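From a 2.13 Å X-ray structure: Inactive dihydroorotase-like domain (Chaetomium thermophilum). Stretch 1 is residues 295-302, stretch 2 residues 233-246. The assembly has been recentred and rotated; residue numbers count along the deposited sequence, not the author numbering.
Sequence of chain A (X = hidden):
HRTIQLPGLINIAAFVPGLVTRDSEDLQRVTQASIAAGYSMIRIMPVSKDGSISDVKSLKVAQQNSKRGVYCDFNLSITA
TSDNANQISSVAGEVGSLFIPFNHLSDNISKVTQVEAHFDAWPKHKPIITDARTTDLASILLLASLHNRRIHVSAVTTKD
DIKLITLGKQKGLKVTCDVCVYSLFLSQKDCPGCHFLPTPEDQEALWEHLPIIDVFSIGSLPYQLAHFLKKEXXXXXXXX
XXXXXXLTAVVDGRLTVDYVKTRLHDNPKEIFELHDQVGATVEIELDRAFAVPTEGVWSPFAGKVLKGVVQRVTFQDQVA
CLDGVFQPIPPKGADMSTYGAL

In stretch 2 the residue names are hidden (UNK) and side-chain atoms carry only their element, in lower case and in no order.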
ATOM      1  N   GLU A 295      -0.962 -21.907 -10.201  1.00 64.72           N
ATOM      2  CA  GLU A 295      -2.120 -21.784 -11.079  1.00 64.68           C
ATOM      3  C   GLU A 295      -2.701 -20.377 -11.036  1.00 64.79           C
ATOM      4  O   GLU A 295      -2.441 -19.563 -11.929  1.00 69.69           O
ATOM      5  CB  GLU A 295      -3.199 -22.802 -10.688  1.00 62.09           C
ATOM      6  CG  GLU A 295      -2.761 -24.261 -10.783  1.00 60.82           C
ATOM      7  CD  GLU A 295      -1.933 -24.715  -9.588  1.00 66.50           C
ATOM      8  OE1 GLU A 295      -1.726 -23.906  -8.656  1.00 63.11           O
ATOM      9  OE2 GLU A 295      -1.494 -25.887  -9.582  1.00 66.78           O
ATOM     10  N   GLY A 296      -3.472 -20.086  -9.987  1.00 64.37           N
ATOM     11  CA  GLY A 296      -4.251 -18.867  -9.873  1.00 65.11           C
ATOM     12  C   GLY A 296      -3.584 -17.607 -10.379  1.00 64.34           C
ATOM     13  O   GLY A 296      -3.563 -17.338 -11.585  1.00 65.62           O
ATOM     14  N   VAL A 297      -3.052 -16.820  -9.464  1.00 62.01           N
ATOM     15  CA  VAL A 297      -2.451 -15.537  -9.801  1.00 59.70           C
ATOM     16  C   VAL A 297      -0.963 -15.746 -10.020  1.00 57.08           C
ATOM     17  O   VAL A 297      -0.327 -16.548  -9.325  1.00 59.03           O
ATOM     18  CB  VAL A 297      -2.710 -14.501  -8.691  1.00 54.78           C
ATOM     19  CG1 VAL A 297      -2.482 -13.085  -9.218  1.00 52.23           C
ATOM     20  CG2 VAL A 297      -4.116 -14.651  -8.120  1.00 51.52           C
ATOM     21  N   TRP A 298      -0.402 -15.034 -10.994  1.00 58.00           N
ATOM     22  CA  TRP A 298       1.033 -15.110 -11.222  1.00 53.72           C
ATOM     23  C   TRP A 298       1.785 -14.595 -10.004  1.00 49.45           C
ATOM     24  O   TRP A 298       1.342 -13.664  -9.325  1.00 48.39           O
ATOM     25  CB  TRP A 298       1.438 -14.302 -12.454  1.00 53.36           C
ATOM     26  CG  TRP A 298       2.927 -14.272 -12.640  1.00 50.14           C
ATOM     27  CD1 TRP A 298       3.697 -15.230 -13.233  1.00 51.80           C
ATOM     28  CD2 TRP A 298       3.830 -13.244 -12.208  1.00 50.17           C
ATOM     29  NE1 TRP A 298       5.021 -14.860 -13.205  1.00 50.38           N
ATOM     30  CE2 TRP A 298       5.129 -13.646 -12.582  1.00 48.27           C
ATOM     31  CE3 TRP A 298       3.667 -12.023 -11.546  1.00 48.48           C
ATOM     32  CZ2 TRP A 298       6.256 -12.870 -12.316  1.00 47.26           C
ATOM     33  CZ3 TRP A 298       4.788 -11.253 -11.284  1.00 46.14           C
ATOM     34  CH2 TRP A 298       6.066 -11.681 -11.668  1.00 46.94           C
ATOM     35  N   SER A 299       2.935 -15.210  -9.727  1.00 49.68           N
ATOM     36  CA  SER A 299       3.779 -14.793  -8.627  1.00 47.48           C
ATOM     37  C   SER A 299       5.225 -15.063  -9.012  1.00 45.12           C
ATOM     38  O   SER A 299       5.510 -16.117  -9.599  1.00 47.76           O
ATOM     39  CB  SER A 299       3.438 -15.536  -7.331  1.00 45.83           C
ATOM     40  OG  SER A 299       4.417 -15.291  -6.336  1.00 42.86           O
ATOM     41  N   PRO A 300       6.154 -14.149  -8.710  1.00 44.70           N
ATOM     42  CA  PRO A 300       7.577 -14.461  -8.921  1.00 42.25           C
ATOM     43  C   PRO A 300       8.084 -15.586  -8.039  1.00 42.25           C
ATOM     44  O   PRO A 300       9.221 -16.033  -8.232  1.00 44.23           O
ATOM     45  CB  PRO A 300       8.282 -13.138  -8.592  1.00 43.17           C
ATOM     46  CG  PRO A 300       7.340 -12.416  -7.693  1.00 41.63           C
ATOM     47  CD  PRO A 300       5.963 -12.801  -8.144  1.00 40.02           C
ATOM     48  N   PHE A 301       7.283 -16.051  -7.081  1.00 44.50           N
ATOM     49  CA  PHE A 301       7.656 -17.146  -6.199  1.00 44.10           C
ATOM     50  C   PHE A 301       6.843 -18.408  -6.462  1.00 45.68           C
ATOM     51  O   PHE A 301       6.860 -19.326  -5.636  1.00 46.05           O
ATOM     52  CB  PHE A 301       7.493 -16.716  -4.740  1.00 42.85           C
ATOM     53  CG  PHE A 301       8.291 -15.500  -4.377  1.00 39.25           C
ATOM     54  CD1 PHE A 301       9.636 -15.604  -4.072  1.00 44.51           C
ATOM     55  CD2 PHE A 301       7.695 -14.253  -4.338  1.00 38.08           C
ATOM     56  CE1 PHE A 301      10.371 -14.486  -3.738  1.00 42.61           C
ATOM     57  CE2 PHE A 301       8.425 -13.132  -4.005  1.00 38.38           C
ATOM     58  CZ  PHE A 301       9.765 -13.247  -3.705  1.00 38.68           C
ATOM     59  N   ALA A 302       6.125 -18.470  -7.584  1.00 47.10           N
ATOM     60  CA  ALA A 302       5.329 -19.648  -7.905  1.00 48.80           C
ATOM     61  C   ALA A 302       6.183 -20.906  -7.813  1.00 48.27           C
ATOM     62  O   ALA A 302       7.325 -20.937  -8.276  1.00 46.32           O
ATOM     63  CB  ALA A 302       4.730 -19.520  -9.309  1.00 49.60           C
ATOM     64  N   UNK A 233      -2.722  -9.753 -16.895  1.00 57.34           N
ATOM     65  CA  UNK A 233      -3.057  -8.575 -16.110  1.00 55.06           C
ATOM     66  C   UNK A 233      -4.026  -8.971 -15.006  1.00 55.71           C
ATOM     67  O   UNK A 233      -5.156  -8.472 -14.960  1.00 56.87           O
ATOM     68  c   UNK A 233      -3.669  -7.488 -16.997  1.00 54.33           C
ATOM     69  N   UNK A 234      -3.606  -9.873 -14.117  1.00 51.48           N
ATOM     70  CA  UNK A 234      -4.485 -10.312 -13.046  1.00 52.78           C
ATOM     71  C   UNK A 234      -4.511  -9.254 -11.954  1.00 49.08           C
ATOM     72  O   UNK A 234      -3.468  -8.736 -11.544  1.00 49.81           O
ATOM     73  o   UNK A 234      -5.059 -13.384 -11.154  1.00 58.69           O
ATOM     74  c   UNK A 234      -5.235 -12.514 -12.033  1.00 55.76           C
ATOM     75  o   UNK A 234      -6.352 -12.306 -12.557  1.00 59.59           O
ATOM     76  c   UNK A 234      -4.050 -11.663 -12.476  1.00 52.26           C
ATOM     77  N   UNK A 235      -5.720  -8.937 -11.490  1.00 48.07           N
ATOM     78  CA  UNK A 235      -5.947  -7.801 -10.606  1.00 45.75           C
ATOM     79  C   UNK A 235      -5.479  -8.044  -9.177  1.00 45.34           C
ATOM     80  O   UNK A 235      -5.393  -7.088  -8.397  1.00 45.89           O
ATOM     81  c   UNK A 235      -7.451  -7.455 -10.693  1.00 47.68           C
ATOM     82  c   UNK A 235      -8.066  -7.168  -9.331  1.00 46.59           C
ATOM     83  c   UNK A 235      -7.656  -6.279 -11.628  1.00 45.54           C
ATOM     84  N   UNK A 236      -5.133  -9.282  -8.822  1.00 45.10           N
ATOM     85  CA  UNK A 236      -4.809  -9.638  -7.445  1.00 44.14           C
ATOM     86  C   UNK A 236      -3.339 -10.004  -7.254  1.00 40.36           C
ATOM     87  O   UNK A 236      -2.986 -10.606  -6.236  1.00 40.59           O
ATOM     88  c   UNK A 236      -7.167 -10.478  -7.198  1.00 47.81           C
ATOM     89  o   UNK A 236      -5.362 -11.974  -7.732  1.00 41.78           O
ATOM     90  c   UNK A 236      -5.694 -10.798  -6.986  1.00 41.57           C
ATOM     91  N   UNK A 237      -2.474  -9.664  -8.214  1.00 40.91           N
ATOM     92  CA  UNK A 237      -1.061 -10.004  -8.095  1.00 38.55           C
ATOM     93  C   UNK A 237      -0.489  -9.418  -6.812  1.00 36.29           C
ATOM     94  O   UNK A 237      -0.712  -8.245  -6.486  1.00 33.78           O
ATOM     95  c   UNK A 237      -0.512 -10.414 -10.513  1.00 47.63           C
ATOM     96  c   UNK A 237      -0.270  -9.511  -9.319  1.00 39.98           C
ATOM     97  c   UNK A 237      -0.604  -8.057  -9.652  1.00 38.10           C
ATOM     98  N   UNK A 238       0.260 -10.244  -6.078  1.00 35.09           N
ATOM     99  CA  UNK A 238       1.030  -9.792  -4.939  1.00 36.17           C
ATOM    100  C   UNK A 238       0.280  -9.692  -3.627  1.00 33.61           C
ATOM    101  O   UNK A 238       0.911  -9.401  -2.603  1.00 32.50           O
ATOM    102  N   UNK A 239      -1.032  -9.935  -3.609  1.00 34.04           N
ATOM    103  CA  UNK A 239      -1.794  -9.742  -2.378  1.00 35.35           C
ATOM    104  C   UNK A 239      -1.630 -10.931  -1.439  1.00 34.39           C
ATOM    105  O   UNK A 239      -1.399 -10.754  -0.239  1.00 33.40           O
ATOM    106  c   UNK A 239      -4.107  -9.436  -1.409  1.00 30.56           C
ATOM    107  c   UNK A 239      -3.273  -9.464  -2.697  1.00 34.20           C
ATOM    108  c   UNK A 239      -3.399  -8.126  -3.431  1.00 34.26           C
ATOM    109  c   UNK A 239      -4.794  -7.819  -3.931  1.00 35.62           C
ATOM    110  N   UNK A 240      -1.742 -12.153  -1.960  1.00 33.13           N
ATOM    111  CA  UNK A 240      -1.608 -13.344  -1.132  1.00 34.37           C
ATOM    112  C   UNK A 240      -0.157 -13.720  -0.854  1.00 37.23           C
ATOM    113  O   UNK A 240       0.084 -14.608  -0.028  1.00 36.75           O
ATOM    114  c   UNK A 240      -2.330 -14.520  -1.797  1.00 37.59           C
ATOM    115  N   UNK A 241       0.803 -13.059  -1.511  1.00 34.00           N
ATOM    116  CA  UNK A 241       2.226 -13.352  -1.340  1.00 36.35           C
ATOM    117  C   UNK A 241       2.841 -12.588  -0.177  1.00 32.37           C
ATOM    118  O   UNK A 241       3.767 -13.085   0.475  1.00 30.90           O
ATOM    119  o   UNK A 241       3.503 -13.815  -4.761  1.00 38.59           O
ATOM    120  c   UNK A 241       2.994 -12.975  -2.609  1.00 38.70           C
ATOM    121  o   UNK A 241       2.391 -15.134  -3.390  1.00 49.59           O
ATOM    122  c   UNK A 241       2.959 -14.053  -3.661  1.00 43.99           C
ATOM    123  N   UNK A 242       2.360 -11.371   0.077  1.00 32.08           N
ATOM    124  CA  UNK A 242       3.121 -10.423   0.881  1.00 29.45           C
ATOM    125  C   UNK A 242       3.352 -10.945   2.293  1.00 31.38           C
ATOM    126  O   UNK A 242       4.496 -11.036   2.753  1.00 30.56           O
ATOM    127  c   UNK A 242       2.402  -9.075   0.907  1.00 30.52           C
ATOM    128  N   UNK A 243       2.284 -11.301   2.994  1.00 31.33           N
ATOM    129  CA  UNK A 243       2.423 -11.653   4.401  1.00 31.60           C
ATOM    130  C   UNK A 243       3.232 -12.937   4.564  1.00 29.17           C
ATOM    131  O   UNK A 243       4.118 -12.993   5.427  1.00 28.82           O
ATOM    132  c   UNK A 243      -0.467 -12.214   7.002  1.00 29.54           C
ATOM    133  c   UNK A 243       1.043 -11.773   5.059  1.00 31.11           C
ATOM    134  c   UNK A 243       1.706 -11.032   7.358  1.00 29.81           C
ATOM    135  c   UNK A 243       0.988 -12.093   6.553  1.00 30.40           C
ATOM    136  N   UNK A 244       2.977 -13.984   3.770  1.00 29.91           N
ATOM    137  CA  UNK A 244       3.816 -15.189   3.898  1.00 27.90           C
ATOM    138  C   UNK A 244       5.294 -14.919   3.688  1.00 30.83           C
ATOM    139  O   UNK A 244       6.126 -15.486   4.407  1.00 27.98           O
ATOM    140  c   UNK A 244       1.856 -15.682   2.635  1.00 32.78           C
ATOM    141  c   UNK A 244       1.835 -14.206   2.866  1.00 29.93           C
ATOM    142  c   UNK A 244       3.247 -16.127   2.826  1.00 29.51           C
ATOM    143  N   UNK A 245       5.647 -14.077   2.708  1.00 28.24           N
ATOM    144  CA  UNK A 245       7.041 -13.675   2.548  1.00 29.78           C
ATOM    145  C   UNK A 245       7.593 -13.105   3.848  1.00 30.39           C
ATOM    146  O   UNK A 245       8.716 -13.429   4.253  1.00 28.66           O
ATOM    147  c   UNK A 245       7.069 -13.166  -0.016  1.00 29.85           C
ATOM    148  c   UNK A 245       7.167 -12.648   1.420  1.00 30.52           C
ATOM    149  c   UNK A 245       6.876 -12.009  -0.989  1.00 31.29           C
ATOM    150  c   UNK A 245       8.306 -13.970  -0.384  1.00 32.54           C
ATOM    151  N   UNK A 246       6.808 -12.262   4.521  1.00 27.16           N
ATOM    152  CA  UNK A 246       7.243 -11.697   5.794  1.00 27.96           C
ATOM    153  C   UNK A 246       7.312 -12.763   6.876  1.00 30.69           C
ATOM    154  O   UNK A 246       8.277 -12.814   7.646  1.00 29.40           O
ATOM    155  c   UNK A 246       6.294 -10.580   6.220  1.00 29.33           C
ATOM    156  c   UNK A 246       7.538  -8.569   5.399  1.00 30.92           C
ATOM    157  c   UNK A 246       6.246  -9.362   5.301  1.00 29.46           C
ATOM    158  c   UNK A 246       5.048  -8.492   5.647  1.00 30.04           C
TER
HETATM  159  O   HOH W   1       1.217 -12.473  -6.848  1.00 41.49           O

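Position 233 carries one side-chain carbon, its CB, whose nearest approach to stretch 1 is 9.7 Å, to Val297 CG1; this is Ala233. Position 234 has two carbons, the second bearing two oxygens, one of which lies 3.2 Å from Val297 CG1; a carboxylate on so short a stem makes it Asp234. Position 235 bears three carbons, forked at the first and turned away from stretch 1: Val235. At position 236 the first carbon carries one oxygen and one carbon, and the oxygen sits 3.0 Å from Val297 CG2. This is Thr236, with OG1 placed there by a p rotamer. Position 237 again has three carbons forked at the first, one of them 3.6 Å from Val297 CG1, which identifies Val237; its CG1 makes this contact and also approaches Trp298 O at 3.9 Å. Within the type I turn from Asp234 to Val237, the side chains of Asp234, Thr236 and Val237 meet Val297, while Val235 points away.

Position 238 has no side-chain atoms and a phi of 84°, a value that favours glycine: Gly238. Position 239, with four carbons forked at the first and one arm two carbons long, is Ile239, out of reach of stretch 1. A single carbon at position 240 gives Ala240.

Position 241 has two carbons, the second carrying two oxygens, one of them 2.3 Å from Ser299 OG. It is Asp241, and OD2 accepts a very short hydrogen bond from Ser299 OG. Position 242, with one carbon, is Ala242; position 243, with four carbons forked at the second, is Leu243. Three carbons closing onto the backbone N mark position 244 as Pro244. Position 245 has four carbons forked at the second, with one methyl over the face of the Phe301 ring: Leu245. Position 246 shows the same branching beyond the reach of stretch 1 and is Leu246.

The contact combines packing of Val297 against Val237 and against the oxygens of Asp234 and Thr236 with a polar anchor at Ser299. Ser299 OG donates to Asp241 OD2 and accepts from Phe301 N at 3.1 Å, so one hydroxyl links the carboxylate to the turn from Ser299 to Ala302. That turn is closed by Ala302 N to Ser299 O at 3.2 Å. Phe301 then meets the helix: Leu245 CD2 lies 3.8 Å from the centroid of the Phe301 ring in a CH-pi contact, while Asp241 OD2 is near the ring edge. Water 1 adds a bridge between the backbones, accepting from Gly238 N at 2.5 Å and donating to Trp298 O at 2.8 Å.

Stretch 2, residues 233-246: ADVTVGIADALPLL
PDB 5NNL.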